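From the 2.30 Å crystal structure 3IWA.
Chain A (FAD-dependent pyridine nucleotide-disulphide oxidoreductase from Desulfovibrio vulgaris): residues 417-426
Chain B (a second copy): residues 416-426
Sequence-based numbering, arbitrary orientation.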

# COMPACT_ATOMS: atom_id res chain seq x y z
N ASN A 417 0.30 3.79 1.79
CA ASN A 417 1.26 2.69 1.61
C ASN A 417 1.46 2.35 0.17
O ASN A 417 2.58 2.12 -0.26
CB ASN A 417 0.79 1.41 2.29
CG ASN A 417 1.20 1.32 3.75
OD1 ASN A 417 1.94 2.17 4.26
ND2 ASN A 417 0.75 0.25 4.41
N ALA A 418 0.35 2.28 -0.58
CA ALA A 418 0.40 1.91 -1.99
C ALA A 418 1.38 2.79 -2.72
O ALA A 418 2.14 2.30 -3.56
CB ALA A 418 -0.98 2.00 -2.65
N VAL A 419 1.32 4.08 -2.45
CA VAL A 419 2.17 5.03 -3.13
C VAL A 419 3.57 5.14 -2.48
O VAL A 419 4.57 5.29 -3.19
CB VAL A 419 1.46 6.41 -3.20
CG1 VAL A 419 2.36 7.42 -3.82
CG2 VAL A 419 0.09 6.29 -3.96
N ALA A 420 3.64 5.05 -1.16
CA ALA A 420 4.93 5.21 -0.43
C ALA A 420 6.00 4.22 -0.88
O ALA A 420 7.19 4.58 -1.07
CB ALA A 420 4.70 5.10 1.11
N THR A 421 5.60 2.96 -1.07
CA THR A 421 6.53 1.95 -1.55
C THR A 421 6.89 2.12 -3.03
O THR A 421 7.87 1.53 -3.50
CB THR A 421 6.01 0.54 -1.32
OG1 THR A 421 4.78 0.33 -2.05
CG2 THR A 421 5.80 0.32 0.19
N MET A 422 6.13 2.95 -3.74
CA MET A 422 6.43 3.26 -5.12
C MET A 422 7.42 4.43 -5.22
O MET A 422 8.11 4.53 -6.23
CB MET A 422 5.14 3.64 -5.92
CG MET A 422 3.90 2.69 -5.85
SD MET A 422 2.37 3.24 -6.73
CE MET A 422 3.21 3.48 -8.25
N LEU A 423 7.46 5.35 -4.23
CA LEU A 423 8.19 6.64 -4.43
C LEU A 423 9.64 6.48 -4.82
O LEU A 423 10.11 7.17 -5.71
CB LEU A 423 8.10 7.57 -3.22
CG LEU A 423 6.70 8.11 -2.93
CD1 LEU A 423 6.68 8.95 -1.63
CD2 LEU A 423 6.17 8.90 -4.10
N ALA A 424 10.34 5.54 -4.20
CA ALA A 424 11.76 5.29 -4.50
C ALA A 424 12.00 4.87 -5.95
O ALA A 424 13.06 5.10 -6.46
CB ALA A 424 12.36 4.23 -3.54
N SER A 425 11.02 4.26 -6.60
CA SER A 425 11.15 3.87 -8.02
C SER A 425 10.85 5.01 -9.00
O SER A 425 10.86 4.81 -10.21
CB SER A 425 10.25 2.67 -8.33
OG SER A 425 10.75 1.53 -7.64
N LYS A 426 10.58 6.21 -8.48
CA LYS A 426 10.35 7.40 -9.30
C LYS A 426 9.14 7.25 -10.22
O LYS A 426 9.25 7.39 -11.43
CB LYS A 426 11.60 7.74 -10.12
CG LYS A 426 12.66 8.46 -9.35
CD LYS A 426 14.00 7.77 -9.46
CE LYS A 426 15.15 8.76 -9.52
NZ LYS A 426 16.01 8.75 -8.27
N ILE B 416 -1.56 -5.58 1.71
CA ILE B 416 -1.48 -6.09 0.33
C ILE B 416 -1.12 -5.00 -0.70
O ILE B 416 -0.34 -5.23 -1.64
CB ILE B 416 -2.83 -6.78 -0.09
CG1 ILE B 416 -3.12 -8.01 0.80
CG2 ILE B 416 -2.79 -7.17 -1.55
CD1 ILE B 416 -1.97 -9.05 0.92
N ASN B 417 -1.70 -3.80 -0.55
CA ASN B 417 -1.41 -2.69 -1.48
C ASN B 417 0.04 -2.33 -1.49
O ASN B 417 0.60 -2.09 -2.55
CB ASN B 417 -2.16 -1.43 -1.08
CG ASN B 417 -3.55 -1.34 -1.67
OD1 ASN B 417 -3.97 -2.19 -2.47
ND2 ASN B 417 -4.28 -0.28 -1.30
N ALA B 418 0.64 -2.27 -0.30
CA ALA B 418 2.05 -1.89 -0.17
C ALA B 418 2.90 -2.75 -1.05
O ALA B 418 3.82 -2.25 -1.70
CB ALA B 418 2.53 -1.99 1.29
N VAL B 419 2.64 -4.05 -1.04
CA VAL B 419 3.43 -4.97 -1.81
C VAL B 419 2.96 -5.08 -3.28
O VAL B 419 3.79 -5.21 -4.18
CB VAL B 419 3.43 -6.36 -1.11
CG1 VAL B 419 4.16 -7.35 -1.94
CG2 VAL B 419 4.01 -6.25 0.34
N ALA B 420 1.66 -5.00 -3.52
CA ALA B 420 1.10 -5.15 -4.88
C ALA B 420 1.67 -4.15 -5.88
O ALA B 420 2.00 -4.50 -7.04
CB ALA B 420 -0.46 -5.06 -4.85
N THR B 421 1.79 -2.89 -5.45
CA THR B 421 2.37 -1.87 -6.31
C THR B 421 3.88 -2.02 -6.48
O THR B 421 4.47 -1.41 -7.38
CB THR B 421 2.06 -0.46 -5.81
OG1 THR B 421 2.64 -0.26 -4.49
CG2 THR B 421 0.54 -0.25 -5.78
N MET B 422 4.50 -2.85 -5.64
CA MET B 422 5.91 -3.15 -5.77
C MET B 422 6.15 -4.30 -6.75
O MET B 422 7.24 -4.39 -7.32
CB MET B 422 6.55 -3.53 -4.40
CG MET B 422 6.31 -2.59 -3.16
SD MET B 422 7.01 -3.15 -1.54
CE MET B 422 8.63 -3.37 -2.19
N LEU B 423 5.18 -5.23 -6.92
CA LEU B 423 5.48 -6.51 -7.63
C LEU B 423 6.05 -6.33 -9.03
O LEU B 423 7.00 -7.00 -9.38
CB LEU B 423 4.28 -7.45 -7.71
CG LEU B 423 3.83 -8.01 -6.36
CD1 LEU B 423 2.55 -8.86 -6.51
CD2 LEU B 423 4.93 -8.80 -5.69
N ALA B 424 5.51 -5.39 -9.79
CA ALA B 424 5.99 -5.12 -11.16
C ALA B 424 7.45 -4.68 -11.21
O ALA B 424 8.09 -4.90 -12.21
CB ALA B 424 5.10 -4.06 -11.86
N SER B 425 7.97 -4.08 -10.15
CA SER B 425 9.39 -3.68 -10.10
C SER B 425 10.34 -4.81 -9.69
O SER B 425 11.53 -4.59 -9.55
CB SER B 425 9.57 -2.49 -9.16
OG SER B 425 8.93 -1.34 -9.73
N LYS B 426 9.80 -6.02 -9.50
CA LYS B 426 10.59 -7.20 -9.18
C LYS B 426 11.35 -7.05 -7.87
O LYS B 426 12.57 -7.19 -7.82
CB LYS B 426 11.57 -7.52 -10.32
CG LYS B 426 10.94 -8.24 -11.47
CD LYS B 426 11.21 -7.53 -12.78
CE LYS B 426 11.43 -8.51 -13.93
NZ LYS B 426 10.29 -8.50 -14.93

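Two copies of the same helical segment pack against each other about an approximate twofold, their axes coming within 7.4 Å and their N-to-C directions diverging by 40°. The register is like against like: CA of A418(A) lies 4.5 Å from CA of A418(B), CA of M422(A) and CA of M422(B) are 6.5 Å apart, and CA of S425(A) and CA of S425(B) 8.0 Å, so the chains spread as they run toward their C-terminal ends. Together the stretches bury 377 Å².

Along chain B, I416(B) stays clear of the partner and serves its own helix, its O accepting from A420(B) N at 2.8 Å. N417(B) directs its CA-to-CB bond toward chain A, and its CB rests 4.0 Å from CB of A418(A); its amide OD1 and ND2 are hydrogen-bonded elsewhere in the structure, and ND2 also lies 4.2 Å from CB of A418(A). A418(B) sits where the helices are tightest. Its methyl CB meets CB of N417(A) at 3.9 Å and lies 4.2 Å from CG2 of T421(A), small groups that suit so short a backbone separation. Its carbonyl O accepts a hydrogen bond from OG1 of T421(A) at 2.8 Å.

V419(B) points away and A420(B) sideways, neither touching chain A. One turn beyond A418(B), T421(B) returns the symmetric bond: OG1 donates to O of A418(A) at 2.8 Å, while CG2 packs 4.1 Å from CB of A418(A). With chi1 in the p well, the residue thus offers its hydroxyl to a backbone carbonyl and its methyl to an alanine. Between the paired bonds, OG1 of T421(B) lies 3.3 Å from OG1 of T421(A). The threonines bury the largest areas of any residues here, 61 Å² in chain B and 63 Å² in chain A.

M422(B), its CA-to-CB bond sideways, borders the threonine pair, CG lying 3.5 Å from OG1 of T421(A); CG of M422(A) makes the equivalent approach to OG1 of T421(B), also at 3.5 Å. L423(B) and A424(B) are out of reach of chain A. A type I turn from L423(B) to K426(B), with K426(B) N donating to L423(B) O at 3.0 Å, carries the chain onward. Within it the CA-to-CB bond of S425(B) points toward chain A, but OG of S425(B) remains 4.0 Å from OG of S425(A), a loose contact at the exposed end of the interface. K426(B) then leaves helical geometry with positive phi, its side chain well clear of chain A.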